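Local coordinates for protein transcriptional regulator, LacI family (PDB 3JY6) that probably represses or otherwise regulates transcription as a DNA-binding LacI-family factor whose sensor domain has the fold of periplasmic binding proteins, at residues 126-131 with 186-191; 212-217 with 229-234. All coordinates share one frame; numbering follows the deposited sequence.

Interactions 1 and 2 lie in one half of a two-lobed domain of the periplasmic binding protein type, probably the sensor of the regulator, their centres about 10 Å apart. They share the sheet in which strands 183-187 and 211-215 are neighbours. A187 joins them with both its backbone groups: its N lies 3.1 Å from T214 O and its O 3.2 Å from F216 N, both probable hydrogen bonds. On the side of the shared sheet that carries F186, its CZ packs 3.6 Å from CD1 of I232. Toward their C-terminal ends all four segments run into loops or a helix start at the side facing the other lobe, where an effector probably binds, as in relatives.

Interaction 1: residues 126-131 with 186-191; sequences VVVLTS and FALKER
V126 meets F186 through its CG1 methyl, 3.9 Å from CB of F186, the two side chains lying side by side and pointing the same way. V127 contributes its carbonyl: its O receives F186 N at 2.7 Å. V128 is bridged to F186 in parallel register, and its CG1, anti to the backbone N (chi1 -176°), reaches CD1 of L188 at 3.8 Å; branched valines suit such an extended, buried strand. L129 uses both backbone groups. Its N donates to F186 O, and its O accepts L188 N at 2.9 Å, so the pairing continues past the end of strand 183-187. T130 packs against L188, whose CD2 lies 3.4 Å from OG1 and 3.6 Å from CB. The same hydroxyl donates to S131 O at 2.8 Å, in the carbonyl plane on a lone pair, and threonine thus offers a hydrocarbon surface and a donor together. An alanine here would probably leave S131 O without this donor and open a small gap beside the L188 methyl. S131 OG, bonded to E160 and W192, sits against CD of the extended K189 chain, whose NZ forms a salt bridge to E160. Strand 125-131 runs between strands 152-158 and 183-187; helix 137-147 covers V126, F186 and L188 through I146, whereas helix 165-177 packs on V127, giving the layered helix-sheet-helix build of a Rossmann-like lobe.

Interaction 2: residues 212-217 with 229-234; sequences TATGFA and LTLITQ
The F216 ring carries the CD1 methyl of I232 over one face, 4.2 Å from the ring centroid and 18° off the normal, a CH-pi contact displaced toward the CE2 rim. CG of Q234 lies at the ring's edge, near its plane, and R142 adds a cation-pi interaction. The side chains of F216 and I232 cross obliquely, so that CD1 comes over the ring; the long branch of I232 gives the methyl its reach. Backbone bonds fix this pair: I232 N donates to G215 O at 2.9 Å and I232 O accepts A217 N at 3.0 Å, so I232 grips the residues flanking F216. At G215 the backbone is one only glycine takes easily, because a CB there would collide with T214 O. Farther back, T214 OG1, anti to its own N, donates to T230 O at 2.7 Å, a side-chain bond standing in where the backbones do not pair. L229 closes the N-terminal end with CD2 3.5 Å from A213 O, a buried carbonyl with no hydrogen-bonding partner in the model. F118 packs on T214 and A114 on I232, both from helix 107-119. Strand 231-233 runs nearly parallel to strand 212-215 (7° between their directions), with a single backbone bridge, between F216 and I232, just beyond it, and also pairs antiparallel with strand 266-268. Q234 NE2, bonded to D92 and T105, reaches the other lobe, and the chain enters helix 236-251 there, consistent with one of the hinge crossovers of the LacI-type periplasmic binding protein fold.

Interaction 1: residues 126-131 with 186-191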
loop_
_atom_site.group_PDB
_atom_site.type_symbol
_atom_site.label_atom_id
_atom_site.label_comp_id
_atom_site.label_asym_id
_atom_site.label_seq_id
_atom_site.Cartn_x
_atom_site.Cartn_y
_atom_site.Cartn_z
ATOM N N VAL A 126 -7.582 -28.646 2.839
ATOM C CA VAL A 126 -7.396 -27.244 2.505
ATOM C C VAL A 126 -8.542 -26.370 2.992
ATOM O O VAL A 126 -9.716 -26.665 2.764
ATOM C CB VAL A 126 -7.233 -27.049 0.987
ATOM C CG1 VAL A 126 -6.800 -25.610 0.694
ATOM C CG2 VAL A 126 -6.220 -28.038 0.443
ATOM N N VAL A 127 -8.183 -25.296 3.682
ATOM C CA VAL A 127 -9.150 -24.346 4.204
ATOM C C VAL A 127 -8.971 -23.085 3.383
ATOM O O VAL A 127 -7.997 -22.352 3.545
ATOM C CB VAL A 127 -8.891 -24.050 5.701
ATOM C CG1 VAL A 127 -9.837 -22.956 6.190
ATOM C CG2 VAL A 127 -9.102 -25.315 6.523
ATOM N N VAL A 128 -9.915 -22.849 2.482
ATOM C CA VAL A 128 -9.871 -21.691 1.603
ATOM C C VAL A 128 -10.486 -20.454 2.255
ATOM O O VAL A 128 -11.636 -20.482 2.694
ATOM C CB VAL A 128 -10.634 -21.976 0.298
ATOM C CG1 VAL A 128 -10.493 -20.803 -0.650
ATOM C CG2 VAL A 128 -10.130 -23.263 -0.342
ATOM N N LEU A 129 -9.716 -19.374 2.326
ATOM C CA LEU A 129 -10.203 -18.116 2.890
ATOM C C LEU A 129 -10.288 -17.159 1.705
ATOM O O LEU A 129 -9.279 -16.917 1.029
ATOM C CB LEU A 129 -9.231 -17.582 3.940
ATOM C CG LEU A 129 -9.576 -16.252 4.617
ATOM C CD1 LEU A 129 -10.946 -16.332 5.309
ATOM C CD2 LEU A 129 -8.474 -15.909 5.616
ATOM N N THR A 130 -11.472 -16.600 1.454
ATOM C CA THR A 130 -11.631 -15.734 0.287
ATOM C C THR A 130 -12.750 -14.689 0.362
ATOM O O THR A 130 -13.620 -14.732 1.239
ATOM C CB THR A 130 -11.922 -16.610 -0.956
ATOM O OG1 THR A 130 -11.992 -15.803 -2.131
ATOM C CG2 THR A 130 -13.259 -17.318 -0.790
ATOM N N SER A 131 -12.711 -13.739 -0.567
ATOM C CA SER A 131 -13.777 -12.752 -0.658
ATOM C C SER A 131 -14.810 -13.547 -1.456
ATOM O O SER A 131 -14.450 -14.513 -2.122
ATOM C CB SER A 131 -13.336 -11.519 -1.444
ATOM O OG SER A 131 -12.326 -10.810 -0.746
ATOM N N PHE A 186 -5.422 -21.564 2.992
ATOM C CA PHE A 186 -5.089 -20.948 1.702
ATOM C C PHE A 186 -5.904 -19.667 1.440
ATOM O O PHE A 186 -7.103 -19.720 1.173
ATOM C CB PHE A 186 -5.345 -21.998 0.611
ATOM C CG PHE A 186 -4.622 -21.763 -0.702
ATOM C CD1 PHE A 186 -4.234 -22.860 -1.473
ATOM C CD2 PHE A 186 -4.408 -20.487 -1.205
ATOM C CE1 PHE A 186 -3.647 -22.692 -2.723
ATOM C CE2 PHE A 186 -3.825 -20.302 -2.450
ATOM C CZ PHE A 186 -3.442 -21.405 -3.214
ATOM N N ALA A 187 -5.239 -18.521 1.534
ATOM C CA ALA A 187 -5.881 -17.231 1.299
ATOM C C ALA A 187 -5.846 -16.915 -0.197
ATOM O O ALA A 187 -4.790 -16.962 -0.829
ATOM C CB ALA A 187 -5.160 -16.134 2.090
ATOM N N LEU A 188 -7.008 -16.603 -0.760
ATOM C CA LEU A 188 -7.107 -16.270 -2.174
ATOM C C LEU A 188 -6.780 -14.809 -2.445
ATOM O O LEU A 188 -6.580 -14.415 -3.591
ATOM C CB LEU A 188 -8.504 -16.602 -2.691
ATOM C CG LEU A 188 -8.642 -17.933 -3.440
ATOM C CD1 LEU A 188 -7.875 -19.040 -2.733
ATOM C CD2 LEU A 188 -10.113 -18.259 -3.574
ATOM N N LYS A 189 -6.698 -14.011 -1.388
ATOM C CA LYS A 189 -6.392 -12.594 -1.528
ATOM C C LYS A 189 -5.423 -12.169 -0.442
ATOM O O LYS A 189 -5.513 -12.616 0.701
ATOM C CB LYS A 189 -7.679 -11.757 -1.450
ATOM C CG LYS A 189 -7.494 -10.294 -1.839
ATOM C CD LYS A 189 -8.799 -9.498 -1.770
ATOM C CE LYS A 189 -8.582 -8.040 -2.208
ATOM N NZ LYS A 189 -9.836 -7.219 -2.175
ATOM N N GLU A 190 -4.500 -11.287 -0.800
ATOM C CA GLU A 190 -3.489 -10.815 0.130
ATOM C C GLU A 190 -4.009 -10.266 1.472
ATOM O O GLU A 190 -3.485 -10.623 2.535
ATOM C CB GLU A 190 -2.609 -9.774 -0.580
ATOM C CG GLU A 190 -1.446 -9.254 0.248
ATOM C CD GLU A 190 -0.216 -8.913 -0.589
ATOM O OE1 GLU A 190 -0.334 -8.205 -1.617
ATOM O OE2 GLU A 190 0.884 -9.355 -0.212
ATOM N N ARG A 191 -5.034 -9.420 1.437
ATOM C CA ARG A 191 -5.562 -8.826 2.667
ATOM C C ARG A 191 -5.959 -9.831 3.736
ATOM O O ARG A 191 -5.703 -9.618 4.919
ATOM C CB ARG A 191 -6.757 -7.921 2.353
ATOM C CG ARG A 191 -7.882 -8.609 1.606
ATOM C CD ARG A 191 -8.973 -7.600 1.255
ATOM N NE ARG A 191 -9.571 -7.033 2.459
ATOM C CZ ARG A 191 -10.526 -6.107 2.459
ATOM N NH1 ARG A 191 -10.997 -5.640 1.308
ATOM N NH2 ARG A 191 -11.008 -5.648 3.607
#

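Interaction 2: residues 212-217 with 229-234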
loop_
_atom_site.group_PDB
_atom_site.type_symbol
_atom_site.label_atom_id
_atom_site.label_comp_id
_atom_site.label_asym_id
_atom_site.label_seq_id
_atom_site.Cartn_x
_atom_site.Cartn_y
_atom_site.Cartn_z
ATOM N N THR A 212 -0.256 -25.544 8.109
ATOM C CA THR A 212 0.619 -24.561 7.478
ATOM C C THR A 212 -0.275 -23.526 6.779
ATOM O O THR A 212 -1.493 -23.569 6.912
ATOM C CB THR A 212 1.599 -25.230 6.464
ATOM O OG1 THR A 212 2.604 -24.284 6.091
ATOM C CG2 THR A 212 0.868 -25.686 5.214
ATOM N N ALA A 213 0.309 -22.587 6.048
ATOM C CA ALA A 213 -0.519 -21.590 5.375
ATOM C C ALA A 213 0.175 -20.990 4.178
ATOM O O ALA A 213 1.393 -20.864 4.156
ATOM C CB ALA A 213 -0.911 -20.483 6.342
ATOM N N THR A 214 -0.619 -20.596 3.191
ATOM C CA THR A 214 -0.104 -20.009 1.976
ATOM C C THR A 214 -1.183 -19.095 1.415
ATOM O O THR A 214 -2.220 -18.879 2.044
ATOM C CB THR A 214 0.186 -21.107 0.950
ATOM O OG1 THR A 214 0.798 -20.541 -0.221
ATOM C CG2 THR A 214 -1.119 -21.807 0.569
ATOM N N GLY A 215 -0.939 -18.587 0.217
ATOM C CA GLY A 215 -1.902 -17.719 -0.425
ATOM C C GLY A 215 -1.250 -16.848 -1.480
ATOM O O GLY A 215 -0.036 -16.924 -1.705
ATOM N N PHE A 216 -2.071 -16.030 -2.135
ATOM C CA PHE A 216 -1.588 -15.097 -3.145
ATOM C C PHE A 216 -1.251 -13.831 -2.372
ATOM O O PHE A 216 -2.140 -13.190 -1.807
ATOM C CB PHE A 216 -2.682 -14.828 -4.177
ATOM C CG PHE A 216 -2.964 -15.998 -5.075
ATOM C CD1 PHE A 216 -2.496 -16.011 -6.386
ATOM C CD2 PHE A 216 -3.690 -17.095 -4.606
ATOM C CE1 PHE A 216 -2.746 -17.100 -7.224
ATOM C CE2 PHE A 216 -3.942 -18.181 -5.433
ATOM C CZ PHE A 216 -3.470 -18.186 -6.746
ATOM N N ALA A 217 0.036 -13.493 -2.334
ATOM C CA ALA A 217 0.519 -12.327 -1.612
ATOM C C ALA A 217 1.869 -11.905 -2.174
ATOM O O ALA A 217 2.714 -12.747 -2.450
ATOM C CB ALA A 217 0.660 -12.663 -0.132
ATOM N N LEU A 229 6.961 -18.932 5.692
ATOM C CA LEU A 229 5.831 -19.405 4.861
ATOM C C LEU A 229 6.085 -19.424 3.395
ATOM O O LEU A 229 6.971 -18.760 2.859
ATOM C CB LEU A 229 4.487 -18.658 5.110
ATOM C CG LEU A 229 4.083 -19.022 6.550
ATOM C CD1 LEU A 229 2.963 -18.087 6.911
ATOM C CD2 LEU A 229 3.701 -20.509 6.712
ATOM N N THR A 230 5.377 -20.324 2.744
ATOM C CA THR A 230 5.576 -20.447 1.316
ATOM C C THR A 230 4.414 -19.771 0.615
ATOM O O THR A 230 3.251 -20.182 0.769
ATOM C CB THR A 230 5.711 -21.921 0.911
ATOM O OG1 THR A 230 7.124 -22.273 0.823
ATOM C CG2 THR A 230 4.954 -22.169 -0.428
ATOM N N LEU A 231 4.704 -18.731 -0.162
ATOM C CA LEU A 231 3.627 -18.005 -0.846
ATOM C C LEU A 231 3.652 -17.893 -2.364
ATOM O O LEU A 231 4.673 -18.127 -3.020
ATOM C CB LEU A 231 3.546 -16.591 -0.278
ATOM C CG LEU A 231 3.641 -16.488 1.278
ATOM C CD1 LEU A 231 4.034 -15.034 1.601
ATOM C CD2 LEU A 231 2.307 -16.950 1.977
ATOM N N ILE A 232 2.505 -17.526 -2.933
ATOM C CA ILE A 232 2.406 -17.372 -4.383
ATOM C C ILE A 232 2.413 -15.897 -4.769
ATOM O O ILE A 232 1.566 -15.127 -4.320
ATOM C CB ILE A 232 1.127 -18.002 -4.949
ATOM C CG1 ILE A 232 0.996 -19.441 -4.466
ATOM C CG2 ILE A 232 1.205 -18.005 -6.485
ATOM C CD1 ILE A 232 -0.425 -19.974 -4.560
ATOM N N THR A 233 3.373 -15.497 -5.596
ATOM C CA THR A 233 3.453 -14.098 -5.994
ATOM C C THR A 233 2.981 -13.941 -7.418
ATOM O O THR A 233 3.306 -14.761 -8.269
ATOM C CB THR A 233 4.895 -13.539 -5.909
ATOM O OG1 THR A 233 5.722 -14.186 -6.887
ATOM C CG2 THR A 233 5.485 -13.791 -4.526
ATOM N N GLN A 234 2.204 -12.890 -7.669
ATOM C CA GLN A 234 1.708 -12.612 -9.014
ATOM C C GLN A 234 2.641 -11.760 -9.874
ATOM O O GLN A 234 2.407 -11.640 -11.070
ATOM C CB GLN A 234 0.357 -11.914 -8.946
ATOM C CG GLN A 234 -0.824 -12.842 -8.937
ATOM C CD GLN A 234 -2.121 -12.080 -8.811
ATOM O OE1 GLN A 234 -2.519 -11.663 -7.714
ATOM N NE2 GLN A 234 -2.785 -11.872 -9.941
#